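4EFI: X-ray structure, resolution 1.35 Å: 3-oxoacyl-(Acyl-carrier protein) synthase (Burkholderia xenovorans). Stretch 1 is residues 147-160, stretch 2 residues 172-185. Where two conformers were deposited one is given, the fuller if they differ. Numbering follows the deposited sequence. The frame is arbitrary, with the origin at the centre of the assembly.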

# COMPACT_ATOMS: atom_id res chain seq x y z
N ALA A 147 -16.14 9.07 -14.41
CA ALA A 147 -16.61 8.97 -13.02
C ALA A 147 -16.63 10.33 -12.35
O ALA A 147 -15.90 11.22 -12.75
CB ALA A 147 -15.68 8.08 -12.25
N LYS A 148 -17.46 10.47 -11.32
CA LYS A 148 -17.42 11.62 -10.42
C LYS A 148 -16.97 11.21 -9.02
O LYS A 148 -16.38 12.01 -8.30
CB LYS A 148 -18.80 12.30 -10.31
N ARG A 149 -17.28 9.97 -8.63
CA ARG A 149 -16.88 9.42 -7.34
C ARG A 149 -16.32 8.02 -7.55
O ARG A 149 -16.93 7.18 -8.18
CB ARG A 149 -18.07 9.37 -6.35
CG ARG A 149 -18.50 10.72 -5.89
CD ARG A 149 -19.66 10.63 -4.91
NE ARG A 149 -20.00 11.95 -4.37
CZ ARG A 149 -21.08 12.22 -3.66
NH1 ARG A 149 -21.96 11.28 -3.42
NH2 ARG A 149 -21.28 13.46 -3.21
N VAL A 150 -15.13 7.79 -6.99
CA VAL A 150 -14.37 6.55 -7.15
C VAL A 150 -13.96 6.07 -5.76
O VAL A 150 -13.51 6.87 -4.93
CB VAL A 150 -13.12 6.74 -8.03
CG1 VAL A 150 -12.28 5.47 -8.10
CG2 VAL A 150 -13.53 7.18 -9.44
N LEU A 151 -14.11 4.77 -5.52
CA LEU A 151 -13.59 4.11 -4.33
C LEU A 151 -12.38 3.25 -4.70
O LEU A 151 -12.43 2.45 -5.63
CB LEU A 151 -14.66 3.23 -3.67
CG LEU A 151 -15.86 4.00 -3.12
CD1 LEU A 151 -16.82 3.01 -2.48
CD2 LEU A 151 -15.43 5.04 -2.11
N LEU A 152 -11.29 3.44 -3.94
CA LEU A 152 -10.10 2.64 -4.08
C LEU A 152 -9.98 1.75 -2.87
O LEU A 152 -9.72 2.23 -1.76
CB LEU A 152 -8.84 3.50 -4.20
CG LEU A 152 -8.85 4.61 -5.24
CD1 LEU A 152 -7.58 5.43 -5.08
CD2 LEU A 152 -8.99 4.06 -6.63
N ALA A 153 -10.19 0.46 -3.09
CA ALA A 153 -10.10 -0.55 -2.04
C ALA A 153 -8.72 -1.18 -2.16
O ALA A 153 -8.45 -1.93 -3.10
CB ALA A 153 -11.19 -1.59 -2.25
N VAL A 154 -7.80 -0.83 -1.25
CA VAL A 154 -6.41 -1.21 -1.37
C VAL A 154 -6.05 -1.96 -0.08
O VAL A 154 -6.11 -1.38 1.02
CB VAL A 154 -5.50 0.00 -1.59
CG1 VAL A 154 -4.03 -0.46 -1.71
CG2 VAL A 154 -5.96 0.77 -2.82
N GLY A 155 -5.75 -3.25 -0.19
CA GLY A 155 -5.57 -4.04 1.02
C GLY A 155 -4.92 -5.37 0.73
O GLY A 155 -4.85 -5.83 -0.41
N ASP A 156 -4.46 -6.02 1.79
CA ASP A 156 -3.79 -7.31 1.64
C ASP A 156 -3.82 -8.04 2.97
O ASP A 156 -3.86 -7.41 4.05
CB ASP A 156 -2.32 -7.13 1.23
CG ASP A 156 -2.03 -7.56 -0.20
OD1 ASP A 156 -2.74 -8.40 -0.79
OD2 ASP A 156 -1.04 -7.03 -0.73
N THR A 157 -3.76 -9.36 2.90
CA THR A 157 -3.49 -10.18 4.08
C THR A 157 -2.26 -11.05 3.76
O THR A 157 -2.36 -12.26 3.59
CB THR A 157 -4.67 -11.06 4.51
OG1 THR A 157 -5.02 -11.95 3.45
CG2 THR A 157 -5.90 -10.22 4.85
N ILE A 158 -1.09 -10.42 3.66
CA ILE A 158 0.11 -11.16 3.30
C ILE A 158 0.45 -12.20 4.35
O ILE A 158 1.16 -13.17 4.06
CB ILE A 158 1.34 -10.23 3.09
CG1 ILE A 158 1.08 -9.31 1.90
CG2 ILE A 158 2.65 -11.02 2.93
CD1 ILE A 158 0.78 -10.01 0.60
N SER A 159 -0.04 -12.05 5.57
CA SER A 159 0.22 -13.07 6.59
C SER A 159 -0.19 -14.47 6.11
O SER A 159 0.43 -15.47 6.53
CB SER A 159 -0.49 -12.74 7.91
OG SER A 159 -1.87 -12.91 7.74
N LYS A 160 -1.16 -14.55 5.21
CA LYS A 160 -1.68 -15.83 4.74
C LYS A 160 -0.74 -16.53 3.75
O LYS A 160 -0.99 -17.67 3.35
CB LYS A 160 -3.05 -15.62 4.10
CG LYS A 160 -4.16 -15.16 5.03
CD LYS A 160 -5.49 -15.10 4.26
CE LYS A 160 -6.54 -14.23 4.92
NZ LYS A 160 -7.17 -14.94 6.06
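Stretch 2, residues 172-185: LFGDAGTMTALETS

Stretch 2 runs back along stretch 1 as an antiparallel neighbour: the axes of strands 149-156 and 176-184 approach to 4.5 Å, with 170° between their N-to-C directions. Register follows from the CA pairs, Arg149 CA to Glu183 CA at 4.6 Å through Gly155 CA to Gly177 CA at 3.8 Å. Extended phi/psi values, such as -119/144 at Leu182, let the backbones pair directly: Leu182 N donates to Val150 O (2.8 Å) and Leu152 N to Thr180 O (2.8 Å, 172°).

Side chains alternate between faces. On the face of Arg149, Leu151 and Ala153, Glu183 is extended (chi1 t, chi2 t), and Arg149 (m, t, t) reaches it, so that Arg149 NE lies 2.8 Å from Glu183 OE2 in a salt bridge; the carboxylate oxygen sits at the guanidinium edge, near its plane. Met179 adopts t, p, p, a folded conformation that sets its SD 3.6 Å from Ala153 CB and 3.8 Å from Leu151 CB. Further along, Gly155 has no room for a CB, which would fall 2.9 Å from Gly177 CA.

On the other face, Leu152 and Leu182, both m, t, meet at 3.9 Å between their CD1 atoms. Thr178 takes chi1 p, placing OG1 2.8 Å from Val154 O, to which it donates; its backbone N makes only a weak bond to that same oxygen (2.9 Å, 129°). Water 1 links Leu152 O, Thr178 OG1 and Thr180 OG1.

Nearer the start of stretch 2, the CA-to-CB bond of Asp175 points toward stretch 1, and with chi1 m its carboxylate reaches Ser159 in the 3-10 segment 158-160. Its OD1 accepts from Ser159 N at 3.0 Å, while Ser159, at chi1 p, donates from OG to Asp175 OD2 at 2.5 Å. Phe173 (chi1 m) turns a ring face to Ile158, whose CG2 lies 3.9 Å from the ring centroid, 20° off the normal, a CH-pi contact.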

# COMPACT_ATOMS: atom_id res chain seq x y z
N LEU A 172 8.01 -9.80 9.70
CA LEU A 172 7.89 -8.55 8.98
C LEU A 172 6.47 -8.09 8.66
O LEU A 172 6.14 -6.93 8.81
CB LEU A 172 8.67 -8.67 7.67
CG LEU A 172 8.65 -7.43 6.78
CD1 LEU A 172 9.22 -6.22 7.46
CD2 LEU A 172 9.43 -7.74 5.50
N PHE A 173 5.64 -9.01 8.20
CA PHE A 173 4.36 -8.63 7.59
C PHE A 173 3.17 -8.62 8.54
O PHE A 173 3.00 -9.52 9.38
CB PHE A 173 4.05 -9.54 6.39
CG PHE A 173 4.98 -9.34 5.23
CD1 PHE A 173 4.87 -8.21 4.43
CD2 PHE A 173 5.98 -10.25 4.96
CE1 PHE A 173 5.75 -8.03 3.35
CE2 PHE A 173 6.85 -10.06 3.90
CZ PHE A 173 6.74 -8.96 3.11
N GLY A 174 2.34 -7.60 8.36
CA GLY A 174 1.05 -7.49 9.01
C GLY A 174 -0.02 -7.30 7.95
O GLY A 174 0.28 -7.15 6.76
N ASP A 175 -1.28 -7.28 8.40
CA ASP A 175 -2.43 -7.21 7.51
C ASP A 175 -3.22 -5.92 7.71
O ASP A 175 -3.37 -5.45 8.83
CB ASP A 175 -3.35 -8.41 7.75
CG ASP A 175 -2.67 -9.73 7.46
OD1 ASP A 175 -1.69 -9.75 6.69
OD2 ASP A 175 -3.14 -10.76 7.99
N ALA A 176 -3.69 -5.34 6.61
CA ALA A 176 -4.59 -4.20 6.67
C ALA A 176 -5.39 -4.06 5.38
O ALA A 176 -4.94 -4.51 4.32
CB ALA A 176 -3.80 -2.92 6.93
N GLY A 177 -6.54 -3.42 5.46
CA GLY A 177 -7.33 -3.08 4.29
C GLY A 177 -7.76 -1.62 4.39
O GLY A 177 -7.96 -1.12 5.49
N THR A 178 -7.90 -0.95 3.26
CA THR A 178 -8.22 0.48 3.27
C THR A 178 -9.18 0.82 2.16
O THR A 178 -9.29 0.12 1.15
CB THR A 178 -6.95 1.35 3.12
OG1 THR A 178 -6.46 1.28 1.77
CG2 THR A 178 -5.87 0.92 4.08
N MET A 179 -9.92 1.91 2.37
CA MET A 179 -10.76 2.48 1.34
C MET A 179 -10.48 3.98 1.26
O MET A 179 -10.53 4.66 2.27
CB MET A 179 -12.25 2.20 1.60
CG MET A 179 -13.13 2.48 0.37
SD MET A 179 -12.97 1.19 -0.90
CE MET A 179 -14.12 -0.02 -0.26
N THR A 180 -10.22 4.46 0.04
CA THR A 180 -9.98 5.86 -0.25
C THR A 180 -11.07 6.34 -1.19
O THR A 180 -11.39 5.66 -2.19
CB THR A 180 -8.61 6.06 -0.94
OG1 THR A 180 -7.57 5.65 -0.04
CG2 THR A 180 -8.36 7.53 -1.33
N ALA A 181 -11.65 7.50 -0.89
CA ALA A 181 -12.68 8.12 -1.73
C ALA A 181 -12.03 9.21 -2.55
O ALA A 181 -11.29 10.03 -2.02
CB ALA A 181 -13.76 8.76 -0.85
N LEU A 182 -12.34 9.22 -3.84
CA LEU A 182 -11.93 10.28 -4.75
C LEU A 182 -13.17 10.95 -5.31
O LEU A 182 -14.16 10.28 -5.60
CB LEU A 182 -11.12 9.74 -5.93
CG LEU A 182 -9.92 8.89 -5.61
CD1 LEU A 182 -9.30 8.46 -6.94
CD2 LEU A 182 -8.89 9.65 -4.77
N GLU A 183 -13.12 12.26 -5.51
CA GLU A 183 -14.25 13.01 -6.06
C GLU A 183 -13.78 14.11 -7.01
O GLU A 183 -12.71 14.69 -6.85
CB GLU A 183 -15.10 13.65 -4.94
CG GLU A 183 -16.46 14.18 -5.43
CD GLU A 183 -17.40 14.61 -4.32
OE1 GLU A 183 -16.92 15.14 -3.30
OE2 GLU A 183 -18.63 14.44 -4.50
N THR A 184 -14.61 14.40 -8.00
CA THR A 184 -14.43 15.56 -8.85
C THR A 184 -14.22 16.81 -7.97
O THR A 184 -14.88 16.99 -6.93
CB THR A 184 -15.63 15.66 -9.84
OG1 THR A 184 -15.50 16.81 -10.68
CG2 THR A 184 -16.95 15.70 -9.12
N SER A 185 -13.28 17.67 -8.38
CA SER A 185 -12.94 18.91 -7.69
C SER A 185 -12.82 20.03 -8.72
O SER A 185 -12.44 19.78 -9.86
CB SER A 185 -11.62 18.74 -6.95
OG SER A 185 -10.56 18.53 -7.85
O HOH W 1 -7.39 2.93 -0.24
O HOH W 2 -0.76 -7.64 4.24